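Local coordinates for protein orotidine 5'-phosphate decarboxylase (Sulfolobus solfataricus, PDB 4DBD) that probably catalyses the decarboxylation of orotidine 5'-monophosphate to uridine 5'-monophosphate, the last step of de novo UMP synthesis, at residues Val6-Asp11 with Arg188-Ala193; Ile161-Met166 with Ala179-Glu184. All coordinates share one frame; numbering follows the deposited sequence.

Interaction 1: Val6-Asp11 with Arg188-Ala193; sequences VILAMD and RSIYNA. With SO4 (sulfate ion), chain B.
Tyr191 reaches from the short helix 188-191 to Ala9 at the end of strand 6-10. Its CB points from the helix toward the strand, and CG sits between the backbone N and the carbonyl carbon (chi1 67°), which lays one ring face over Arg188 CA, 3.8 Å from the ring plane, and turns an edge to the strand. CD2 and CE2 both meet Ala9 O, which lies near the ring plane 3.1 Å from CE2. Further out CZ approaches Asp11 CB, and OH stands 3.7 Å from the same carbon. At the tip, Tyr191 OH is hydrogen-bonded to Tyr67 OH of the second subunit and to a water 2.8 Å away that also lies within reach of Asp11 OD2 and sulfate O2. Below this polar end the strand and helix meet through apolar groups: Ile190 CG2 lies 3.9 Å from Leu8 CD1, and Ile190 CD1 reaches Val6 CG1 at 4.1 Å. Helices 16-22 and 196-210 close round Ile190. This is the seam of the TIM barrel where the first strand faces the short helix that follows the eighth, a helix whose N-terminal end commonly binds phosphate. Here a sulfate, probably from the crystallisation liquor, occupies that end; Asp11 and Arg188 are predicted to bind substrate, and the ion probably marks the phosphate site. Arg188 grips it with three N-H groups: backbone N and NE converge on O2, NE at 2.8 Å and 170°, while NH2 reaches O3 at 3.0 Å. A bend at chi3 (-79°) brings the guanidinium edge round to the anion. A leucine here, lacking NE and NH2, would probably hold the anion less firmly and leave Tyr67 of the second subunit without its cation-pi partner. Gly187 N and Gln169 NE2 bind the same ion.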
loop_
_atom_site.group_PDB
_atom_site.type_symbol
_atom_site.label_atom_id
_atom_site.label_comp_id
_atom_site.label_asym_id
_atom_site.label_seq_id
_atom_site.Cartn_x
_atom_site.Cartn_y
_atom_site.Cartn_z
ATOM N N VAL A 6 3.056 1.504 -23.987
ATOM C CA VAL A 6 3.572 0.708 -22.874
ATOM C C VAL A 6 4.062 1.545 -21.698
ATOM O O VAL A 6 4.795 2.522 -21.873
ATOM C CB VAL A 6 4.721 -0.220 -23.309
ATOM C CG1 VAL A 6 5.343 -0.893 -22.100
ATOM C CG2 VAL A 6 4.230 -1.255 -24.311
ATOM N N ILE A 7 3.648 1.153 -20.497
ATOM C CA ILE A 7 4.211 1.719 -19.278
ATOM C C ILE A 7 5.063 0.632 -18.634
ATOM O O ILE A 7 4.548 -0.438 -18.290
ATOM C CB ILE A 7 3.108 2.175 -18.282
ATOM C CG1 ILE A 7 2.343 3.378 -18.836
ATOM C CG2 ILE A 7 3.731 2.518 -16.928
ATOM C CD1 ILE A 7 1.051 3.673 -18.113
ATOM N N LEU A 8 6.362 0.880 -18.495
ATOM C CA LEU A 8 7.249 -0.101 -17.887
ATOM C C LEU A 8 7.009 -0.191 -16.390
ATOM O O LEU A 8 7.103 0.811 -15.679
ATOM C CB LEU A 8 8.726 0.237 -18.136
ATOM C CG LEU A 8 9.746 -0.649 -17.417
ATOM C CD1 LEU A 8 9.610 -2.113 -17.873
ATOM C CD2 LEU A 8 11.183 -0.156 -17.627
ATOM N N ALA A 9 6.719 -1.393 -15.900
ATOM C CA ALA A 9 6.616 -1.582 -14.460
ATOM C C ALA A 9 7.993 -1.942 -13.961
ATOM O O ALA A 9 8.405 -3.108 -14.023
ATOM C CB ALA A 9 5.603 -2.671 -14.109
ATOM N N MET A 10 8.734 -0.938 -13.509
ATOM C CA MET A 10 10.093 -1.193 -13.065
ATOM C C MET A 10 10.104 -1.644 -11.618
ATOM O O MET A 10 10.277 -0.839 -10.703
ATOM C CB MET A 10 10.992 0.025 -13.277
ATOM C CG MET A 10 12.454 -0.291 -13.060
ATOM S SD MET A 10 13.550 0.838 -13.941
ATOM C CE MET A 10 13.133 2.385 -13.131
ATOM N N ASP A 11 9.915 -2.944 -11.427
ATOM C CA ASP A 11 9.907 -3.549 -10.102
ATOM C C ASP A 11 11.229 -4.276 -9.842
ATOM O O ASP A 11 11.446 -4.838 -8.766
ATOM C CB ASP A 11 8.726 -4.517 -9.989
ATOM C CG ASP A 11 7.391 -3.813 -10.086
ATOM O OD1 ASP A 11 7.214 -2.771 -9.407
ATOM O OD2 ASP A 11 6.519 -4.297 -10.844
ATOM N N ARG A 188 7.624 -7.912 -15.912
ATOM C CA ARG A 188 8.559 -9.027 -16.094
ATOM C C ARG A 188 8.863 -9.353 -17.553
ATOM O O ARG A 188 10.001 -9.695 -17.888
ATOM C CB ARG A 188 8.042 -10.284 -15.379
ATOM C CG ARG A 188 8.332 -10.290 -13.883
ATOM C CD ARG A 188 7.553 -11.367 -13.177
ATOM N NE ARG A 188 6.171 -10.956 -12.952
ATOM C CZ ARG A 188 5.283 -11.679 -12.279
ATOM N NH1 ARG A 188 5.647 -12.850 -11.771
ATOM N NH2 ARG A 188 4.042 -11.224 -12.110
ATOM N N SER A 189 7.848 -9.273 -18.406
ATOM C CA SER A 189 8.021 -9.527 -19.835
ATOM C C SER A 189 9.192 -8.720 -20.413
ATOM O O SER A 189 9.851 -9.150 -21.355
ATOM C CB SER A 189 6.735 -9.200 -20.588
ATOM O OG SER A 189 5.719 -10.142 -20.284
ATOM N N ILE A 190 9.456 -7.551 -19.836
ATOM C CA ILE A 190 10.552 -6.705 -20.306
ATOM C C ILE A 190 11.791 -6.825 -19.426
ATOM O O ILE A 190 12.877 -7.168 -19.917
ATOM C CB ILE A 190 10.106 -5.221 -20.377
ATOM C CG1 ILE A 190 9.043 -5.048 -21.482
ATOM C CG2 ILE A 190 11.315 -4.295 -20.575
ATOM C CD1 ILE A 190 8.147 -3.849 -21.323
ATOM N N TYR A 191 11.651 -6.551 -18.129
ATOM C CA TYR A 191 12.841 -6.441 -17.288
ATOM C C TYR A 191 13.529 -7.769 -16.960
ATOM O O TYR A 191 14.695 -7.771 -16.538
ATOM C CB TYR A 191 12.602 -5.562 -16.037
ATOM C CG TYR A 191 11.644 -6.100 -14.989
ATOM C CD1 TYR A 191 11.983 -7.196 -14.212
ATOM C CD2 TYR A 191 10.417 -5.474 -14.747
ATOM C CE1 TYR A 191 11.119 -7.681 -13.234
ATOM C CE2 TYR A 191 9.540 -5.953 -13.763
ATOM C CZ TYR A 191 9.907 -7.055 -13.012
ATOM O OH TYR A 191 9.069 -7.554 -12.029
ATOM N N ASN A 192 12.824 -8.883 -17.167
ATOM C CA ASN A 192 13.412 -10.216 -17.016
ATOM C C ASN A 192 13.785 -10.858 -18.359
ATOM O O ASN A 192 14.170 -12.033 -18.411
ATOM C CB ASN A 192 12.478 -11.157 -16.244
ATOM C CG ASN A 192 12.582 -10.991 -14.730
ATOM O OD1 ASN A 192 13.507 -10.365 -14.216
ATOM N ND2 ASN A 192 11.628 -11.578 -14.010
ATOM N N ALA A 193 13.651 -10.104 -19.449
ATOM C CA ALA A 193 14.019 -10.630 -20.766
ATOM C C ALA A 193 15.538 -10.603 -20.932
ATOM O O ALA A 193 16.232 -9.832 -20.259
ATOM C CB ALA A 193 13.337 -9.842 -21.873
HETATM S S SO4 B . 4.298 -7.900 -14.285
HETATM O O1 SO4 B . 3.982 -6.754 -13.428
HETATM O O2 SO4 B . 5.642 -8.376 -13.996
HETATM O O3 SO4 B . 3.351 -8.989 -14.020
HETATM O O4 SO4 B . 4.195 -7.496 -15.688
HETATM O O HOH W 1 6.529 -6.437 -12.149
#

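Interaction 2: Ile161-Met166 with Ala179-Glu184; sequences IVSPGM and AGADYE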
loop_
_atom_site.group_PDB
_atom_site.type_symbol
_atom_site.label_atom_id
_atom_site.label_comp_id
_atom_site.label_asym_id
_atom_site.label_seq_id
_atom_site.Cartn_x
_atom_site.Cartn_y
_atom_site.Cartn_z
ATOM N N ILE A 161 -7.129 5.103 -18.951
ATOM C CA ILE A 161 -7.220 3.747 -18.428
ATOM C C ILE A 161 -5.891 3.049 -18.654
ATOM O O ILE A 161 -5.382 3.017 -19.766
ATOM C CB ILE A 161 -8.399 2.975 -19.076
ATOM C CG1 ILE A 161 -9.718 3.675 -18.732
ATOM C CG2 ILE A 161 -8.407 1.506 -18.647
ATOM C CD1 ILE A 161 -10.986 2.918 -19.145
ATOM N N VAL A 162 -5.316 2.524 -17.577
ATOM C CA VAL A 162 -4.034 1.823 -17.645
ATOM C C VAL A 162 -4.251 0.406 -17.146
ATOM O O VAL A 162 -5.026 0.176 -16.200
ATOM C CB VAL A 162 -2.932 2.536 -16.829
ATOM C CG1 VAL A 162 -2.646 3.912 -17.428
ATOM C CG2 VAL A 162 -3.329 2.635 -15.356
ATOM N N SER A 163 -3.608 -0.549 -17.812
ATOM C CA SER A 163 -3.921 -1.957 -17.584
ATOM C C SER A 163 -2.683 -2.814 -17.431
ATOM O O SER A 163 -1.973 -3.065 -18.399
ATOM C CB SER A 163 -4.758 -2.510 -18.741
ATOM O OG SER A 163 -6.025 -1.893 -18.798
ATOM N N PRO A 164 -2.440 -3.288 -16.205
ATOM C CA PRO A 164 -1.327 -4.196 -15.930
ATOM C C PRO A 164 -1.776 -5.626 -16.160
ATOM O O PRO A 164 -2.888 -5.838 -16.637
ATOM C CB PRO A 164 -1.031 -3.942 -14.446
ATOM C CG PRO A 164 -2.342 -3.507 -13.866
ATOM C CD PRO A 164 -3.167 -2.897 -14.981
ATOM N N GLY A 165 -0.916 -6.590 -15.850
ATOM C CA GLY A 165 -1.259 -7.986 -16.038
ATOM C C GLY A 165 -1.019 -8.503 -17.448
ATOM O O GLY A 165 -1.489 -9.588 -17.785
ATOM N N MET A 166 -0.296 -7.735 -18.266
ATOM C CA MET A 166 0.072 -8.184 -19.612
ATOM C C MET A 166 1.388 -8.964 -19.563
ATOM O O MET A 166 2.347 -8.544 -18.889
ATOM C CB MET A 166 0.194 -7.004 -20.594
ATOM C CG MET A 166 -0.931 -5.989 -20.524
ATOM S SD MET A 166 -2.576 -6.731 -20.494
ATOM C CE MET A 166 -2.811 -7.264 -22.200
ATOM N N ALA A 179 -9.364 -3.628 -25.966
ATOM C CA ALA A 179 -10.591 -3.612 -25.167
ATOM C C ALA A 179 -11.000 -2.215 -24.688
ATOM O O ALA A 179 -12.124 -2.024 -24.218
ATOM C CB ALA A 179 -10.471 -4.559 -23.975
ATOM N N GLY A 180 -10.091 -1.246 -24.776
ATOM C CA GLY A 180 -10.441 0.118 -24.430
ATOM C C GLY A 180 -9.452 0.834 -23.533
ATOM O O GLY A 180 -9.656 2.003 -23.200
ATOM N N ALA A 181 -8.378 0.150 -23.151
ATOM C CA ALA A 181 -7.350 0.777 -22.319
ATOM C C ALA A 181 -6.501 1.748 -23.142
ATOM O O ALA A 181 -6.345 1.590 -24.349
ATOM C CB ALA A 181 -6.475 -0.284 -21.661
ATOM N N ASP A 182 -5.937 2.752 -22.481
ATOM C CA ASP A 182 -5.026 3.664 -23.153
ATOM C C ASP A 182 -3.600 3.115 -23.218
ATOM O O ASP A 182 -2.951 3.172 -24.257
ATOM C CB ASP A 182 -5.038 5.026 -22.460
ATOM C CG ASP A 182 -6.364 5.721 -22.608
ATOM O OD1 ASP A 182 -6.659 6.170 -23.736
ATOM O OD2 ASP A 182 -7.122 5.797 -21.619
ATOM N N TYR A 183 -3.138 2.569 -22.100
ATOM C CA TYR A 183 -1.782 2.078 -21.974
ATOM C C TYR A 183 -1.766 0.726 -21.286
ATOM O O TYR A 183 -2.636 0.427 -20.458
ATOM C CB TYR A 183 -0.943 3.087 -21.178
ATOM C CG TYR A 183 -0.987 4.446 -21.805
ATOM C CD1 TYR A 183 -0.248 4.733 -22.949
ATOM C CD2 TYR A 183 -1.777 5.450 -21.261
ATOM C CE1 TYR A 183 -0.300 5.993 -23.530
ATOM C CE2 TYR A 183 -1.843 6.700 -21.830
ATOM C CZ TYR A 183 -1.104 6.969 -22.965
ATOM O OH TYR A 183 -1.181 8.226 -23.525
ATOM N N GLU A 184 -0.785 -0.092 -21.651
ATOM C CA GLU A 184 -0.552 -1.364 -20.981
ATOM C C GLU A 184 0.682 -1.323 -20.100
ATOM O O GLU A 184 1.761 -0.882 -20.518
ATOM C CB GLU A 184 -0.468 -2.517 -21.998
ATOM C CG GLU A 184 -1.843 -3.019 -22.395
ATOM C CD GLU A 184 -1.819 -4.068 -23.507
ATOM O OE1 GLU A 184 -0.844 -4.847 -23.629
ATOM O OE2 GLU A 184 -2.800 -4.099 -24.263
#
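Ile161 is held to Asp182 and Tyr183 by both its backbone N and its backbone O, where strand 160-163 pairs in parallel with strand 183-186. Its O accepts two N-H groups: Asp182 N at 2.8 Å, tilted from the carbonyl plane, and Tyr183 N at 3.3 Å, within that plane. Its N donates to the carboxylate of Asp182, meeting the anti lone pair of OD2 at 2.8 Å and 169°. This side-chain oxygen takes up the N-H at the start of the pairing, where Asp182 has not yet joined the strand, and it also forms a salt bridge with Arg153. Farther along, Ser163 N donates to Tyr183 O at 3.0 Å, while the CA-H groups of Val162 and Glu184 point at Tyr183 O and Ser163 O respectively. Val162 and Tyr183 lie on one face of the sheet, with CG1 of the valine at the edge of the tyrosine ring. Ser163 and Glu184 share the other face. There Ser163 OG rests 3.3 Å from Ala181 CB and finds its hydrogen-bond partner in Val141 O. Met166, part of a loop with Pro164 and Gly165 that is predicted to bind substrate, crosses the extended Glu184 chain at about a right angle, its own chain bent at chi2 and chi3, and brings CG to 3.3 Å and CE to 3.4 Å from Glu184 OE1. That oxygen takes a hydrogen bond from Gly174 N, and OE2 takes one from Val177 N near the start of helix 175-179. The backbone N-H groups and the nearby helix start would probably offset the cost of burying this carboxylate against methionine carbons, tying the strand to the beginning of the helix that precedes it.

From the N terminus, the chain enters strand 6-10, the first of the barrel, and meets its partner for interaction 1 only at 188-193, so that contact closes a loop over nearly the whole barrel. Interaction 2 lies wholly within that loop and closes a far shorter one, the beta-alpha-beta unit of strand 160-163, helix 175-179 and strand 183-186. The loops nest without crossing. Strand 183-186 runs directly on toward helix 188-191, linking the two contacts in sequence. They also touch in space: Ile7 N probably hydrogen-bonds to Glu184 O at 2.8 Å, joining first and eighth strands, while Ile7 CD1 packs on Val162 and Tyr183.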